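Local coordinates for glutamyl-tRNA synthetase (Methanothermobacter thermautotrophicus, PDB 3AII), which probably attaches glutamate to transfer RNA in two steps, activating the amino acid with ATP as glutamyl-AMP and then passing it to the acceptor end of the tRNA, at residues G187-T192 against E206-R211; E414-P419 against G470-Y475; L523-V528 against F536-S541. All blocks are in the same frame, centred on the assembly; numbering follows the deposited sequence. Where two conformers were deposited one is given.

Contact 1. Residues G187-T192 against E206-R211; sequences GAYVCT and EACHCR. With ZN (zinc ion), chain D.
Strand 188-191 runs past a loop that tightens into a 3-10 turn at C210 and R211, so the two backbones meet without strand pairing; the CA atoms of C191 and C210 are 5.4 Å apart. The single direct hydrogen bond across the contact runs from T192 N to C210 SG, 3.5 Å long with an N-H...S angle of 160°. That sulfur is also a zinc ligand: C191 SG, C208 SG and C210 SG each lie 2.4 Å from ZN, and C193 supplies the fourth thiolate. The N-H...S hydrogen bond probably offsets part of the sulfurs' negative charge.

Beside the metal, Y189 adopts the crowded first torsion, CG between the backbone N and the carbonyl carbon (chi1 59°), which lays its ring against the 3-10 turn. R211 CA sits over the ring centre in a CH-pi contact, 3.9 Å from the Y189 centroid, while C208 SG approaches obliquely, 3.9 Å from Y189 CE2. Y189 OH bonds to D250, which also forms a salt bridge with R211 NE, and a water links the same hydroxyl to C208 N. With two Cys-X-Cys pairs around one ion, this is a four-cysteine zinc site of a usually structural kind, in the catalytic domain.

Contact 2. Residues E414-P419 against G470-Y475; sequences EVVGLP and GGELRY
Backbone hydrogen bonds set the register between residues 414-416 and 472-475, which run in the same general direction, their axes 49° apart. V416 is gripped through both its polar backbone atoms: V416 N donates to L473 O at 2.8 Å, and V416 O accepts from Y475 N at 2.8 Å with an almost straight N-H...O angle of 172°. Each donor lies in the plane of its acceptor carbonyl. One step earlier, a water bridges the strands, donating to E414 O and accepting from L473 N.

Aromatic contacts gather on Y475. Its CG is anti to the backbone N, and the ring reaches past G417 and L418 to P419. P419 CD lies over the ring centre, 3.4 Å from the Y475 centroid, in a close CH-pi contact. L418 CD1 comes in obliquely, 3.8 Å from Y475 CD1, and V415 CG1 stands at the ring edge. The type II turn from V415 to L418 brings the proline here, with G417 at a positive phi suited to glycine.

Side-chain packing differs on the two faces. V415 and L473 lie side by side on the buried face, with CG2 4.1 Å from CD2 of the leucine, above V466 of the neighbouring strand. On the face with V416 and R474, the methyl V416 CG1 sits over the R474 guanidinium, 3.5 Å from NH1. The parallel pairing joins the first and last strands of a six-stranded mixed sheet and so closes it on itself, as in the beta-barrel anticodon-binding domains of GlnRS-type enzymes.

Contact 3. Residues L523-V528 against F536-S541; sequences LEVDDV and FARLDS
An extended R538 side chain, with CG anti to the backbone N (chi1 173°) and no bend from CG to NE, carries its guanidinium along the loop to D526. D526 takes a different first torsion, CG anti to the carbonyl carbon (chi1 -63°), so that the two side chains lie side by side and point the same way. R538 NH1 then meets D526 OD2 at 2.8 Å in a salt bridge, close to the guanidinium plane and nearly along the C-O axis of the oxygen; the bond from NE to the same oxygen is weak. On another edge, R538 NH2 reaches the anti lone pair of D540 OD2 at 3.0 Å, almost straight at 178°. An alanine here would remove the guanidinium and with it the bonds to D526 and D540, and would probably loosen the hold of the loop on the strand.

The backbone fixes the loop as well. D526 N donates to L539 O at 2.9 Å, and L539 N to D527 O at 2.9 Å. E524 to D527 form a type II turn, whose last two residues make these bonds and which D527 OD1 braces by accepting E524 N from above its carboxylate plane. Beneath it, L539 CD2 packs 3.8 Å from L523 CB. V528 and R538 then form a non-hydrogen-bonded antiparallel pair, with V528 CG2 beside R538 CB.

R360 bonds to D540 OD2 through its side chain and accepts R538 NH2 through its carbonyl. With D526 OD2 and D540 OD2 both in its plane at the edge, the guanidinium is fixed in rotation between two carboxylates, whose like charges it probably offsets.

How the contacts relate
From the N terminus, contact 1 comes first, closing a short excursion through helix 195-203 back onto strand 188-191 within the catalytic domain. Contact 2 follows in the anticodon-binding part, where residues 414-419 and 470-475 bracket 50 residues, mostly strand, and bring together the first and last strands of one six-stranded sheet. Contact 3 lies later still and spans only seven residues, seating the loop before strand 528-531 on strand 535-541 of the other six-stranded sheet. The three are in series, and none crosses or encloses another. Contacts 2 and 3 have centres about 34 Å apart, whereas contact 1 lies across the chain's centre, its own centre about 88 Å from that of contact 2.

Contact 1. Residues G187-T192 against E206-R211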
# COMPACT_ATOMS: atom_id res chain seq x y z
N GLY A 187 28.79 -6.15 -26.89
CA GLY A 187 28.43 -5.40 -25.71
C GLY A 187 28.29 -6.22 -24.45
O GLY A 187 27.93 -5.69 -23.40
N ALA A 188 28.58 -7.51 -24.55
CA ALA A 188 28.50 -8.38 -23.39
C ALA A 188 29.39 -9.59 -23.59
O ALA A 188 29.83 -9.88 -24.70
CB ALA A 188 27.06 -8.82 -23.14
N TYR A 189 29.66 -10.28 -22.49
CA TYR A 189 30.49 -11.48 -22.54
C TYR A 189 30.10 -12.44 -21.44
O TYR A 189 29.47 -12.04 -20.46
CB TYR A 189 31.98 -11.11 -22.44
CG TYR A 189 32.41 -10.36 -21.19
CD1 TYR A 189 32.19 -8.99 -21.05
CD2 TYR A 189 33.08 -11.02 -20.16
CE1 TYR A 189 32.61 -8.32 -19.93
CE2 TYR A 189 33.50 -10.34 -19.04
CZ TYR A 189 33.27 -9.01 -18.92
OH TYR A 189 33.70 -8.35 -17.79
N VAL A 190 30.44 -13.72 -21.63
CA VAL A 190 30.19 -14.70 -20.58
C VAL A 190 31.42 -14.88 -19.71
O VAL A 190 32.47 -15.33 -20.19
CB VAL A 190 29.77 -16.05 -21.13
CG1 VAL A 190 29.49 -17.02 -19.97
CG2 VAL A 190 28.53 -15.89 -22.02
N CYS A 191 31.28 -14.53 -18.44
CA CYS A 191 32.40 -14.57 -17.51
C CYS A 191 32.31 -15.79 -16.62
O CYS A 191 31.32 -16.00 -15.91
CB CYS A 191 32.42 -13.32 -16.65
SG CYS A 191 33.82 -13.27 -15.51
N THR A 192 33.37 -16.59 -16.66
CA THR A 192 33.47 -17.82 -15.88
C THR A 192 34.44 -17.66 -14.71
O THR A 192 34.77 -18.64 -14.05
CB THR A 192 33.96 -18.98 -16.77
OG1 THR A 192 35.14 -18.57 -17.48
CG2 THR A 192 32.89 -19.39 -17.77
N GLU A 206 41.05 -3.53 -14.37
CA GLU A 206 41.72 -4.50 -15.22
C GLU A 206 40.72 -5.52 -15.75
O GLU A 206 39.83 -5.97 -15.02
CB GLU A 206 42.83 -5.21 -14.44
CG GLU A 206 43.59 -6.26 -15.21
CD GLU A 206 44.86 -6.68 -14.49
OE1 GLU A 206 45.16 -6.10 -13.42
OE2 GLU A 206 45.57 -7.58 -14.99
N ALA A 207 40.86 -5.89 -17.03
CA ALA A 207 39.94 -6.82 -17.66
C ALA A 207 40.32 -8.27 -17.39
O ALA A 207 41.50 -8.62 -17.33
CB ALA A 207 39.87 -6.57 -19.16
N CYS A 208 39.31 -9.12 -17.23
CA CYS A 208 39.54 -10.55 -17.14
C CYS A 208 39.71 -11.08 -18.56
O CYS A 208 39.46 -10.36 -19.53
CB CYS A 208 38.38 -11.26 -16.43
SG CYS A 208 36.84 -11.34 -17.40
N HIS A 209 40.13 -12.33 -18.67
CA HIS A 209 40.32 -12.95 -19.97
C HIS A 209 39.02 -13.04 -20.77
O HIS A 209 39.04 -12.93 -22.00
CB HIS A 209 40.94 -14.34 -19.79
CG HIS A 209 40.92 -15.17 -21.04
ND1 HIS A 209 41.74 -14.91 -22.12
CD2 HIS A 209 40.19 -16.26 -21.38
CE1 HIS A 209 41.51 -15.80 -23.07
NE2 HIS A 209 40.58 -16.63 -22.65
N CYS A 210 37.91 -13.23 -20.08
CA CYS A 210 36.62 -13.46 -20.73
C CYS A 210 36.24 -12.25 -21.59
O CYS A 210 35.56 -12.39 -22.61
CB CYS A 210 35.53 -13.70 -19.69
SG CYS A 210 35.96 -14.90 -18.39
N ARG A 211 36.67 -11.08 -21.15
CA ARG A 211 36.29 -9.83 -21.79
C ARG A 211 36.87 -9.70 -23.19
O ARG A 211 36.43 -8.87 -23.98
CB ARG A 211 36.72 -8.64 -20.94
CG ARG A 211 35.89 -7.38 -21.16
CD ARG A 211 36.48 -6.20 -20.41
NE ARG A 211 35.49 -5.17 -20.10
CZ ARG A 211 35.28 -4.08 -20.83
NH1 ARG A 211 35.99 -3.86 -21.94
NH2 ARG A 211 34.37 -3.20 -20.45
ZN ZN D . 35.94 -13.42 -16.53
O HOH W 1 36.70 -7.65 -17.21

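Contact 2. Residues E414-P419 against G470-Y475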
# COMPACT_ATOMS: atom_id res chain seq x y z
N GLU A 414 -27.10 3.25 36.56
CA GLU A 414 -28.45 3.76 36.69
C GLU A 414 -28.39 5.27 36.83
O GLU A 414 -27.56 5.79 37.58
CB GLU A 414 -29.11 3.18 37.94
CG GLU A 414 -30.47 3.76 38.22
CD GLU A 414 -31.15 3.06 39.37
OE1 GLU A 414 -30.45 2.41 40.17
OE2 GLU A 414 -32.39 3.17 39.48
N VAL A 415 -29.25 5.99 36.11
CA VAL A 415 -29.35 7.43 36.33
C VAL A 415 -30.27 7.63 37.53
O VAL A 415 -31.49 7.68 37.38
CB VAL A 415 -29.87 8.18 35.08
CG1 VAL A 415 -29.95 9.69 35.35
CG2 VAL A 415 -28.96 7.89 33.88
N VAL A 416 -29.68 7.70 38.72
CA VAL A 416 -30.46 7.78 39.95
C VAL A 416 -31.19 9.11 40.05
O VAL A 416 -30.58 10.17 39.91
CB VAL A 416 -29.56 7.59 41.18
CG1 VAL A 416 -30.35 7.79 42.47
CG2 VAL A 416 -28.89 6.21 41.14
N GLY A 417 -32.49 9.06 40.27
CA GLY A 417 -33.27 10.29 40.39
C GLY A 417 -33.79 10.86 39.08
O GLY A 417 -34.34 11.97 39.07
N LEU A 418 -33.63 10.13 37.98
CA LEU A 418 -34.22 10.56 36.71
C LEU A 418 -35.73 10.74 36.92
O LEU A 418 -36.41 9.80 37.35
CB LEU A 418 -33.96 9.52 35.62
CG LEU A 418 -34.48 9.85 34.23
CD1 LEU A 418 -33.75 11.07 33.65
CD2 LEU A 418 -34.33 8.64 33.30
N PRO A 419 -36.25 11.94 36.66
CA PRO A 419 -37.67 12.20 36.93
C PRO A 419 -38.62 11.32 36.10
O PRO A 419 -39.69 10.93 36.57
CB PRO A 419 -37.85 13.68 36.56
CG PRO A 419 -36.47 14.27 36.73
CD PRO A 419 -35.53 13.17 36.26
N GLY A 470 -18.66 8.58 43.81
CA GLY A 470 -18.80 7.42 44.66
C GLY A 470 -19.31 6.22 43.90
O GLY A 470 -19.89 5.31 44.48
N GLY A 471 -19.08 6.22 42.58
CA GLY A 471 -19.49 5.11 41.74
C GLY A 471 -20.97 5.14 41.42
O GLY A 471 -21.53 4.17 40.91
N GLU A 472 -21.62 6.26 41.71
CA GLU A 472 -23.04 6.38 41.46
C GLU A 472 -23.33 7.53 40.50
O GLU A 472 -22.73 8.59 40.58
CB GLU A 472 -23.79 6.62 42.77
CG GLU A 472 -25.26 6.88 42.58
CD GLU A 472 -25.99 7.02 43.90
OE1 GLU A 472 -25.76 8.02 44.61
OE2 GLU A 472 -26.80 6.13 44.21
N LEU A 473 -24.25 7.31 39.58
CA LEU A 473 -24.59 8.34 38.63
C LEU A 473 -25.91 8.99 39.04
O LEU A 473 -26.93 8.31 39.07
CB LEU A 473 -24.69 7.72 37.23
CG LEU A 473 -24.62 8.65 36.03
CD1 LEU A 473 -23.24 9.30 35.93
CD2 LEU A 473 -24.95 7.90 34.75
N ARG A 474 -25.90 10.28 39.38
CA ARG A 474 -27.11 10.95 39.86
C ARG A 474 -27.61 12.06 38.95
O ARG A 474 -26.84 12.91 38.51
CB ARG A 474 -26.91 11.51 41.28
CG ARG A 474 -28.02 12.44 41.70
CD ARG A 474 -27.95 12.79 43.18
NE ARG A 474 -28.17 11.63 44.04
CZ ARG A 474 -29.36 11.07 44.26
NH1 ARG A 474 -29.47 10.02 45.06
NH2 ARG A 474 -30.44 11.57 43.66
N TYR A 475 -28.91 12.06 38.68
CA TYR A 475 -29.56 13.07 37.85
C TYR A 475 -29.39 14.46 38.45
O TYR A 475 -29.53 14.64 39.67
CB TYR A 475 -31.06 12.77 37.75
CG TYR A 475 -31.80 13.78 36.92
CD1 TYR A 475 -31.80 13.69 35.53
CD2 TYR A 475 -32.50 14.83 37.51
CE1 TYR A 475 -32.47 14.61 34.75
CE2 TYR A 475 -33.17 15.76 36.74
CZ TYR A 475 -33.16 15.64 35.36
OH TYR A 475 -33.84 16.56 34.59
O HOH W 2 -25.63 4.90 39.33

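Contact 3. Residues L523-V528 against F536-S541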
# COMPACT_ATOMS: atom_id res chain seq x y z
N LEU A 523 -26.65 -1.04 9.75
CA LEU A 523 -25.45 -0.99 8.93
C LEU A 523 -25.20 -2.32 8.22
O LEU A 523 -25.56 -3.39 8.73
CB LEU A 523 -24.24 -0.64 9.79
CG LEU A 523 -24.32 0.73 10.46
CD1 LEU A 523 -23.30 0.85 11.59
CD2 LEU A 523 -24.14 1.83 9.41
N GLU A 524 -24.57 -2.23 7.06
CA GLU A 524 -24.15 -3.42 6.34
C GLU A 524 -22.64 -3.40 6.21
O GLU A 524 -22.01 -2.34 6.24
CB GLU A 524 -24.80 -3.45 4.95
CG GLU A 524 -26.31 -3.65 5.00
CD GLU A 524 -26.97 -3.54 3.64
OE1 GLU A 524 -28.07 -4.11 3.47
OE2 GLU A 524 -26.39 -2.89 2.74
N VAL A 525 -22.05 -4.58 6.07
CA VAL A 525 -20.62 -4.69 5.82
C VAL A 525 -20.16 -3.75 4.69
O VAL A 525 -20.82 -3.63 3.66
CB VAL A 525 -20.20 -6.16 5.54
CG1 VAL A 525 -18.73 -6.25 5.15
CG2 VAL A 525 -20.51 -7.02 6.77
N ASP A 526 -19.04 -3.08 4.93
CA ASP A 526 -18.45 -2.06 4.07
C ASP A 526 -18.89 -0.63 4.41
O ASP A 526 -18.26 0.33 3.96
CB ASP A 526 -18.70 -2.33 2.57
CG ASP A 526 -18.05 -3.61 2.09
OD1 ASP A 526 -18.54 -4.18 1.09
OD2 ASP A 526 -17.05 -4.05 2.71
N ASP A 527 -19.95 -0.48 5.19
CA ASP A 527 -20.34 0.87 5.62
C ASP A 527 -19.23 1.47 6.48
O ASP A 527 -18.62 0.78 7.30
CB ASP A 527 -21.65 0.85 6.40
CG ASP A 527 -22.86 0.63 5.51
OD1 ASP A 527 -23.95 0.35 6.06
OD2 ASP A 527 -22.71 0.73 4.27
N VAL A 528 -18.94 2.75 6.28
CA VAL A 528 -17.93 3.41 7.11
C VAL A 528 -18.61 4.49 7.91
O VAL A 528 -19.29 5.34 7.35
CB VAL A 528 -16.81 4.01 6.24
CG1 VAL A 528 -15.78 4.69 7.12
CG2 VAL A 528 -16.16 2.90 5.39
N PHE A 536 -13.51 7.12 13.31
CA PHE A 536 -14.16 6.57 12.12
C PHE A 536 -13.76 5.11 12.00
O PHE A 536 -12.65 4.74 12.37
CB PHE A 536 -13.73 7.33 10.88
CG PHE A 536 -14.21 8.75 10.85
CD1 PHE A 536 -15.42 9.07 10.27
CD2 PHE A 536 -13.46 9.76 11.43
CE1 PHE A 536 -15.87 10.38 10.25
CE2 PHE A 536 -13.91 11.07 11.41
CZ PHE A 536 -15.11 11.38 10.82
N ALA A 537 -14.67 4.28 11.49
CA ALA A 537 -14.39 2.85 11.38
C ALA A 537 -15.27 2.20 10.32
O ALA A 537 -16.39 2.63 10.10
CB ALA A 537 -14.61 2.15 12.74
N ARG A 538 -14.75 1.14 9.71
CA ARG A 538 -15.52 0.42 8.70
C ARG A 538 -16.11 -0.84 9.32
O ARG A 538 -15.41 -1.57 10.04
CB ARG A 538 -14.60 0.05 7.53
CG ARG A 538 -15.27 -0.86 6.51
CD ARG A 538 -14.31 -1.25 5.35
NE ARG A 538 -14.82 -2.46 4.72
CZ ARG A 538 -14.64 -3.68 5.21
NH1 ARG A 538 -15.18 -4.73 4.62
NH2 ARG A 538 -13.90 -3.86 6.31
N LEU A 539 -17.38 -1.11 9.04
CA LEU A 539 -18.01 -2.36 9.49
C LEU A 539 -17.50 -3.54 8.65
O LEU A 539 -17.69 -3.58 7.42
CB LEU A 539 -19.53 -2.27 9.40
CG LEU A 539 -20.23 -3.55 9.91
CD1 LEU A 539 -19.96 -3.77 11.40
CD2 LEU A 539 -21.75 -3.48 9.66
N ASP A 540 -16.87 -4.49 9.32
CA ASP A 540 -16.18 -5.60 8.65
C ASP A 540 -17.02 -6.87 8.68
O ASP A 540 -17.00 -7.67 7.74
CB ASP A 540 -14.83 -5.84 9.32
CG ASP A 540 -13.99 -6.86 8.58
OD1 ASP A 540 -13.83 -7.98 9.11
OD2 ASP A 540 -13.50 -6.56 7.46
N SER A 541 -17.77 -7.05 9.76
CA SER A 541 -18.71 -8.17 9.82
C SER A 541 -19.91 -7.79 10.67
O SER A 541 -19.77 -7.12 11.70
CB SER A 541 -18.03 -9.44 10.34
OG SER A 541 -17.40 -9.22 11.58